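Local coordinates for protein succinate--CoA ligase subunit alpha (Campylobacter jejuni, PDB 6MEL) that serves as the alpha subunit of a two-subunit succinate--CoA ligase, combining a Rossmann-like CoA-binding domain with a CoA-ligase domain, at residues Ser2-Lys7 with Ile127-Cys133; Ala85-Lys91 with Tyr111-Met117; Leu150-Ser154 with Val176-Gly180. All coordinates share one frame. Residue numbers count along the deposited sequence, not the author numbering.

Contact 1 of 3, residues Ser2-Lys7 with Ile127-Cys133; sequences SILVNK and IITSEEC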
# COMPACT_ATOMS: atom_id res chain seq x y z
N SER A 2 15.17 -3.32 -26.48
CA SER A 2 15.34 -3.14 -25.04
C SER A 2 15.24 -1.64 -24.74
O SER A 2 15.38 -0.79 -25.66
CB SER A 2 16.68 -3.71 -24.60
OG SER A 2 17.70 -2.85 -25.08
N ILE A 3 14.96 -1.32 -23.48
CA ILE A 3 14.92 0.09 -23.03
C ILE A 3 15.75 0.23 -21.76
O ILE A 3 15.88 -0.72 -21.03
CB ILE A 3 13.47 0.61 -22.84
CG1 ILE A 3 12.74 -0.09 -21.69
CG2 ILE A 3 12.69 0.53 -24.15
CD1 ILE A 3 11.39 0.50 -21.37
N LEU A 4 16.28 1.45 -21.57
CA LEU A 4 16.87 2.01 -20.35
C LEU A 4 18.21 1.38 -19.96
O LEU A 4 19.06 2.05 -19.48
CB LEU A 4 15.87 1.90 -19.19
CG LEU A 4 14.62 2.78 -19.34
CD1 LEU A 4 13.69 2.57 -18.17
CD2 LEU A 4 15.02 4.26 -19.45
N VAL A 5 18.33 0.06 -20.00
CA VAL A 5 19.53 -0.57 -19.53
C VAL A 5 19.89 -1.68 -20.53
O VAL A 5 19.00 -2.25 -21.22
CB VAL A 5 19.40 -1.14 -18.11
CG1 VAL A 5 19.16 -0.05 -17.07
CG2 VAL A 5 18.32 -2.23 -18.03
N ASN A 6 21.18 -1.99 -20.54
CA ASN A 6 21.75 -3.05 -21.39
C ASN A 6 23.06 -3.53 -20.79
O ASN A 6 23.46 -3.10 -19.69
CB ASN A 6 21.92 -2.57 -22.83
CG ASN A 6 22.97 -1.48 -22.96
OD1 ASN A 6 23.98 -1.45 -22.25
ND2 ASN A 6 22.76 -0.60 -23.90
N LYS A 7 23.74 -4.44 -21.49
CA LYS A 7 24.90 -5.15 -20.92
C LYS A 7 26.05 -4.21 -20.57
O LYS A 7 26.87 -4.58 -19.74
CB LYS A 7 25.44 -6.21 -21.89
CG LYS A 7 26.00 -5.65 -23.18
CD LYS A 7 26.27 -6.68 -24.23
CE LYS A 7 26.04 -6.11 -25.61
NZ LYS A 7 26.93 -6.75 -26.60
N ILE A 127 14.55 -3.94 -12.84
CA ILE A 127 14.44 -3.90 -14.30
C ILE A 127 15.34 -4.98 -14.87
O ILE A 127 16.40 -5.27 -14.32
CB ILE A 127 14.75 -2.50 -14.87
CG1 ILE A 127 14.68 -2.45 -16.40
CG2 ILE A 127 16.11 -2.00 -14.40
CD1 ILE A 127 14.73 -1.03 -16.95
N ILE A 128 14.90 -5.61 -15.97
CA ILE A 128 15.70 -6.65 -16.60
C ILE A 128 15.58 -6.49 -18.10
O ILE A 128 14.47 -6.35 -18.63
CB ILE A 128 15.31 -8.08 -16.14
CG1 ILE A 128 16.15 -9.14 -16.85
CG2 ILE A 128 13.82 -8.38 -16.32
CD1 ILE A 128 16.18 -10.48 -16.18
N THR A 129 16.73 -6.56 -18.77
CA THR A 129 16.80 -6.70 -20.22
C THR A 129 17.29 -8.13 -20.50
O THR A 129 18.44 -8.46 -20.21
CB THR A 129 17.66 -5.62 -20.87
OG1 THR A 129 16.95 -4.39 -20.74
CG2 THR A 129 17.96 -5.89 -22.34
N SER A 130 16.38 -8.95 -21.03
CA SER A 130 16.51 -10.40 -21.17
C SER A 130 17.88 -10.77 -21.76
O SER A 130 18.29 -10.20 -22.74
CB SER A 130 15.40 -10.95 -22.02
OG SER A 130 14.15 -10.60 -21.50
N GLU A 131 18.60 -11.64 -21.06
CA GLU A 131 19.87 -12.21 -21.48
C GLU A 131 20.92 -11.11 -21.67
O GLU A 131 21.90 -11.35 -22.32
CB GLU A 131 19.71 -13.01 -22.78
CG GLU A 131 18.80 -14.23 -22.65
CD GLU A 131 18.45 -14.87 -24.00
OE1 GLU A 131 19.24 -14.68 -24.94
OE2 GLU A 131 17.37 -15.46 -24.15
N GLU A 132 20.74 -9.93 -21.06
CA GLU A 132 21.78 -8.91 -21.15
C GLU A 132 22.16 -8.40 -19.77
O GLU A 132 23.34 -8.25 -19.47
CB GLU A 132 21.32 -7.73 -22.00
CG GLU A 132 21.59 -7.84 -23.50
CD GLU A 132 21.49 -6.49 -24.21
OE1 GLU A 132 22.41 -5.60 -24.02
OE2 GLU A 132 20.47 -6.28 -24.93
N CYS A 133 21.17 -8.01 -18.96
CA CYS A 133 21.46 -7.45 -17.65
C CYS A 133 20.19 -7.45 -16.80
O CYS A 133 19.06 -7.41 -17.32
CB CYS A 133 21.99 -6.03 -17.73
SG CYS A 133 20.76 -4.84 -18.33
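Ile127 sits at the apolar centre: its CD1 lies 3.9 Å from Leu4 CB and 3.9 Å from Val5 CG2. Val5 also reaches across to Cys133, with CG2 3.6 Å from SG, so one valine touches both strands of the hairpin. Farther out, Ser2 CB rests 3.4 Å from Thr129 CG2. Thr129 OG1 lies 3.0 Å from Val5 O and is also hydrogen-bonded to Thr174 OG1. At the polar edge, Lys7 N donates to Glu132 OE1 (3.1 Å), while Glu132 OE2 makes a weak, long ion pair with Lys145. The N-terminal loop ahead of strand 10-14 thus packs against the hairpin where strand 126-129 ends and strand 133-136 begins, at the edge of the sheet that also holds strands 172-177 and 148-152. A classic beta bulge sets Glu132 and Cys133 opposite Thr129 at the turn end of this hairpin, their N atoms bonding to Thr129 O at 2.9 and 3.0 Å.

Contact 2 of 3, residues Ala85-Lys91 with Tyr111-Met117; sequences AADAGIK and YANKKGM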
# COMPACT_ATOMS: atom_id res chain seq x y z
N ALA A 85 21.75 9.94 -4.40
CA ALA A 85 21.94 9.58 -5.78
C ALA A 85 21.67 10.77 -6.70
O ALA A 85 22.46 11.04 -7.60
CB ALA A 85 21.06 8.40 -6.14
N ALA A 86 20.56 11.47 -6.46
CA ALA A 86 20.19 12.59 -7.27
C ALA A 86 21.23 13.71 -7.12
O ALA A 86 21.60 14.35 -8.12
CB ALA A 86 18.81 13.08 -6.93
N ASP A 87 21.67 13.94 -5.89
CA ASP A 87 22.68 14.97 -5.63
C ASP A 87 23.99 14.68 -6.38
O ASP A 87 24.65 15.57 -6.83
CB ASP A 87 22.97 15.15 -4.14
CG ASP A 87 23.57 16.52 -3.85
OD1 ASP A 87 22.80 17.51 -3.98
OD2 ASP A 87 24.79 16.58 -3.48
N ALA A 88 24.36 13.41 -6.53
CA ALA A 88 25.65 13.05 -7.15
C ALA A 88 25.60 13.02 -8.68
O ALA A 88 26.62 12.76 -9.29
CB ALA A 88 26.06 11.67 -6.66
N GLY A 89 24.42 13.14 -9.30
CA GLY A 89 24.32 13.09 -10.78
C GLY A 89 23.87 11.73 -11.34
O GLY A 89 23.87 11.54 -12.57
N ILE A 90 23.41 10.80 -10.50
CA ILE A 90 22.76 9.59 -11.02
C ILE A 90 21.55 9.96 -11.88
O ILE A 90 20.80 10.83 -11.52
CB ILE A 90 22.40 8.63 -9.88
CG1 ILE A 90 23.65 8.17 -9.14
CG2 ILE A 90 21.59 7.45 -10.40
CD1 ILE A 90 24.62 7.33 -9.99
N LYS A 91 21.36 9.25 -13.01
CA LYS A 91 20.28 9.53 -13.96
C LYS A 91 19.11 8.55 -13.82
O LYS A 91 18.01 8.89 -14.18
CB LYS A 91 20.82 9.52 -15.39
CG LYS A 91 21.81 10.67 -15.66
CD LYS A 91 21.31 12.04 -15.22
CE LYS A 91 22.41 13.09 -15.12
NZ LYS A 91 22.05 14.15 -14.14
N TYR A 111 13.00 16.01 -5.31
CA TYR A 111 14.41 16.37 -5.51
C TYR A 111 14.96 15.67 -6.76
O TYR A 111 15.65 16.28 -7.58
CB TYR A 111 15.24 16.11 -4.25
CG TYR A 111 16.63 16.69 -4.35
CD1 TYR A 111 16.82 18.07 -4.44
CD2 TYR A 111 17.75 15.90 -4.35
CE1 TYR A 111 18.08 18.62 -4.56
CE2 TYR A 111 19.03 16.44 -4.42
CZ TYR A 111 19.20 17.81 -4.54
OH TYR A 111 20.43 18.40 -4.57
N ALA A 112 14.66 14.39 -6.92
CA ALA A 112 15.06 13.65 -8.11
C ALA A 112 14.55 14.35 -9.37
O ALA A 112 15.30 14.53 -10.31
CB ALA A 112 14.57 12.24 -8.03
N ASN A 113 13.28 14.76 -9.37
CA ASN A 113 12.70 15.47 -10.52
C ASN A 113 13.53 16.71 -10.83
O ASN A 113 13.84 16.94 -11.97
CB ASN A 113 11.25 15.89 -10.28
CG ASN A 113 10.28 14.72 -10.23
OD1 ASN A 113 10.58 13.62 -10.67
ND2 ASN A 113 9.09 14.99 -9.74
N LYS A 114 13.85 17.50 -9.82
CA LYS A 114 14.56 18.73 -10.06
C LYS A 114 15.95 18.42 -10.62
O LYS A 114 16.43 19.12 -11.50
CB LYS A 114 14.74 19.55 -8.79
CG LYS A 114 15.59 20.79 -9.03
CD LYS A 114 15.62 21.77 -7.91
CE LYS A 114 16.72 21.50 -6.94
NZ LYS A 114 16.84 22.61 -5.98
N LYS A 115 16.61 17.39 -10.13
CA LYS A 115 17.98 17.08 -10.62
C LYS A 115 17.98 16.32 -11.96
O LYS A 115 19.03 16.08 -12.50
CB LYS A 115 18.74 16.28 -9.57
CG LYS A 115 18.82 16.98 -8.21
CD LYS A 115 19.48 18.34 -8.24
CE LYS A 115 20.86 18.28 -8.86
NZ LYS A 115 21.49 19.61 -8.78
N GLY A 116 16.81 15.91 -12.47
CA GLY A 116 16.73 15.11 -13.72
C GLY A 116 17.02 13.62 -13.50
O GLY A 116 17.41 12.96 -14.41
N MET A 117 16.87 13.09 -12.28
CA MET A 117 17.06 11.65 -12.04
C MET A 117 15.71 10.96 -12.14
O MET A 117 14.76 11.35 -11.50
CB MET A 117 17.63 11.36 -10.65
CG MET A 117 17.99 9.91 -10.44
SD MET A 117 18.83 9.63 -8.86
CE MET A 117 17.36 9.59 -7.84
O HOH W 1 23.41 19.14 -5.98
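Ala85, in the last turn of helix 78-87, sets its CB 3.7 Å from Met117 SD. Ala86 is the close point between the helices: its CA is 5.3 Å from that of Ala112, a spacing its small side chain permits. Ala86 CB lies 4.0 Å from Tyr111 CD2, 4.0 Å from Ala112 CA and 3.9 Å from Met117 CE, while Ala86 O meets Lys115 CB at 3.7 Å. Asp87 brings the polar contact. Its OD1 accepts a 2.6 Å hydrogen bond from Tyr111 OH near the plane of the ring, and a second, at 2.7 Å, from a water that is weakly bonded to Lys115 NZ (3.4 Å). A Schellman motif caps the helix, with Gly89 the first residue to leave helical angles: Gly89 N is bonded to Ala86 O (3.3 Å) and Ile90 N to Ala85 O (3.1 Å); the positive phi suits glycine. Gly116 closes the partner helix in the same way, through Gly116 N to Asn113 O (3.2 Å) and Met117 N to Ala112 O (2.9 Å). Beyond these ends, Ile90 CG2 touches Met117 SD at 3.8 Å, Ile90 O approaches Met117 CG at 3.1 Å, and Lys91 runs its CD past Gly116 O at 4.1 Å. Both segments then lead into neighbouring parallel strands, 92-95 and 118-120, of the Rossmann-like sheet, with Lys91 bonded through its backbone to Lys118 and to Asp67. Ile90 also packs on Val57 and Val61 of helix 57-64 and on Ile12 of strand 10-14.

Contact 3 of 3, residues Leu150-Ser154 with Val176-Gly180; sequences LISKS and VGIGG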
# COMPACT_ATOMS: atom_id res chain seq x y z
N LEU A 150 7.31 -5.34 -20.92
CA LEU A 150 6.50 -5.64 -19.70
C LEU A 150 6.63 -4.45 -18.73
O LEU A 150 7.74 -4.06 -18.42
CB LEU A 150 7.14 -6.90 -19.15
CG LEU A 150 6.38 -7.81 -18.21
CD1 LEU A 150 4.88 -7.70 -18.33
CD2 LEU A 150 6.86 -9.24 -18.41
N ILE A 151 5.51 -3.92 -18.24
CA ILE A 151 5.49 -2.90 -17.21
C ILE A 151 4.57 -3.40 -16.11
O ILE A 151 3.45 -3.71 -16.42
CB ILE A 151 4.99 -1.55 -17.75
CG1 ILE A 151 5.72 -1.10 -19.01
CG2 ILE A 151 5.06 -0.48 -16.66
CD1 ILE A 151 4.91 -0.13 -19.83
N SER A 152 5.06 -3.48 -14.86
CA SER A 152 4.27 -4.13 -13.80
C SER A 152 4.46 -3.46 -12.43
O SER A 152 5.59 -3.22 -12.00
CB SER A 152 4.61 -5.58 -13.74
OG SER A 152 3.89 -6.25 -12.73
N LYS A 153 3.35 -3.29 -11.72
CA LYS A 153 3.35 -2.82 -10.35
C LYS A 153 3.64 -3.97 -9.37
O LYS A 153 3.70 -3.73 -8.12
CB LYS A 153 2.00 -2.23 -9.98
CG LYS A 153 1.73 -0.77 -10.33
CD LYS A 153 0.32 -0.40 -9.94
CE LYS A 153 0.03 1.06 -10.20
NZ LYS A 153 -1.35 1.41 -9.80
N SER A 154 3.85 -5.19 -9.87
CA SER A 154 4.12 -6.32 -8.96
C SER A 154 5.43 -7.05 -9.27
O SER A 154 6.17 -6.71 -10.21
CB SER A 154 2.95 -7.26 -8.83
OG SER A 154 2.15 -7.28 -9.94
N VAL A 176 10.03 -4.02 -16.65
CA VAL A 176 10.23 -3.04 -15.62
C VAL A 176 9.18 -3.24 -14.52
O VAL A 176 7.97 -3.17 -14.76
CB VAL A 176 10.14 -1.62 -16.19
CG1 VAL A 176 10.59 -0.62 -15.15
CG2 VAL A 176 10.93 -1.50 -17.46
N GLY A 177 9.64 -3.48 -13.30
CA GLY A 177 8.73 -3.43 -12.15
C GLY A 177 8.68 -1.99 -11.63
O GLY A 177 9.69 -1.52 -11.18
N ILE A 178 7.52 -1.32 -11.72
CA ILE A 178 7.42 0.09 -11.39
C ILE A 178 7.09 0.35 -9.91
O ILE A 178 7.16 1.50 -9.50
CB ILE A 178 6.43 0.82 -12.30
CG1 ILE A 178 5.01 0.28 -12.18
CG2 ILE A 178 6.96 0.82 -13.74
CD1 ILE A 178 4.01 1.07 -12.96
N GLY A 179 6.69 -0.68 -9.15
CA GLY A 179 6.52 -0.61 -7.72
C GLY A 179 5.08 -0.59 -7.27
O GLY A 179 4.15 -0.19 -8.02
N GLY A 180 4.90 -1.03 -6.02
CA GLY A 180 3.59 -1.22 -5.39
C GLY A 180 3.23 -0.15 -4.37
O GLY A 180 2.28 -0.31 -3.61
O HOH W 2 6.86 -3.55 -9.48
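A water sits beside the end of the parallel pairing: it accepts from Gly179 N at 2.9 Å and lies 2.8 Å from Ser152 O, which also takes the bond from Ile178 N. The strands 148-152 and 172-177 belong to a beta-alpha-beta unit whose helix is 156-167, in the CoA-ligase half of the chain. Their ladder runs from Val176 N to Leu150 O (2.9 Å), Ser152 N to Val176 O (2.9 Å) and Ile178 N to Ser152 O (2.7 Å). Ile151 CG2 meets Ile178 CG2 at 3.7 Å; on the face of Ile151 and Val176, Ile151 packs on Tyr188 and Phe195 of helix 188-197, and Ile178 on its Leu191. Lys153 lays its CG 3.4 Å from Gly179 O, and its NZ forms a salt bridge with Glu215. Lys153 packs on Arg116 and Ser154 on Gly267, both of the beta subunit. The chain turns here in an ST turn: Ser152 OG, also hydrogen-bonded to Thr158 OG1, accepts from Ser154 N at 3.1 Å.

In the fold
Contacts 1 and 3 meet on one sheet, where strand 126-129 runs antiparallel to its neighbour 172-177. Ile127 CD1 of contact 1 packs 3.9 Å from Val176 CG2 of contact 3, and the two centres are 15 Å apart. Contact 2 belongs to the other, Rossmann-like sheet. Its centre is 22 Å from that of contact 1 and 21 Å from that of contact 3, with nearest atoms about 8 and 12 Å away. Along the chain, contact 2 is nested within the loop that contact 1 closes, so that after the Rossmann-like part the chain comes back at 127-133 to meet its own N-terminal residues; contact 3 follows both. Of the three, contact 3 alone is touched by the beta subunit.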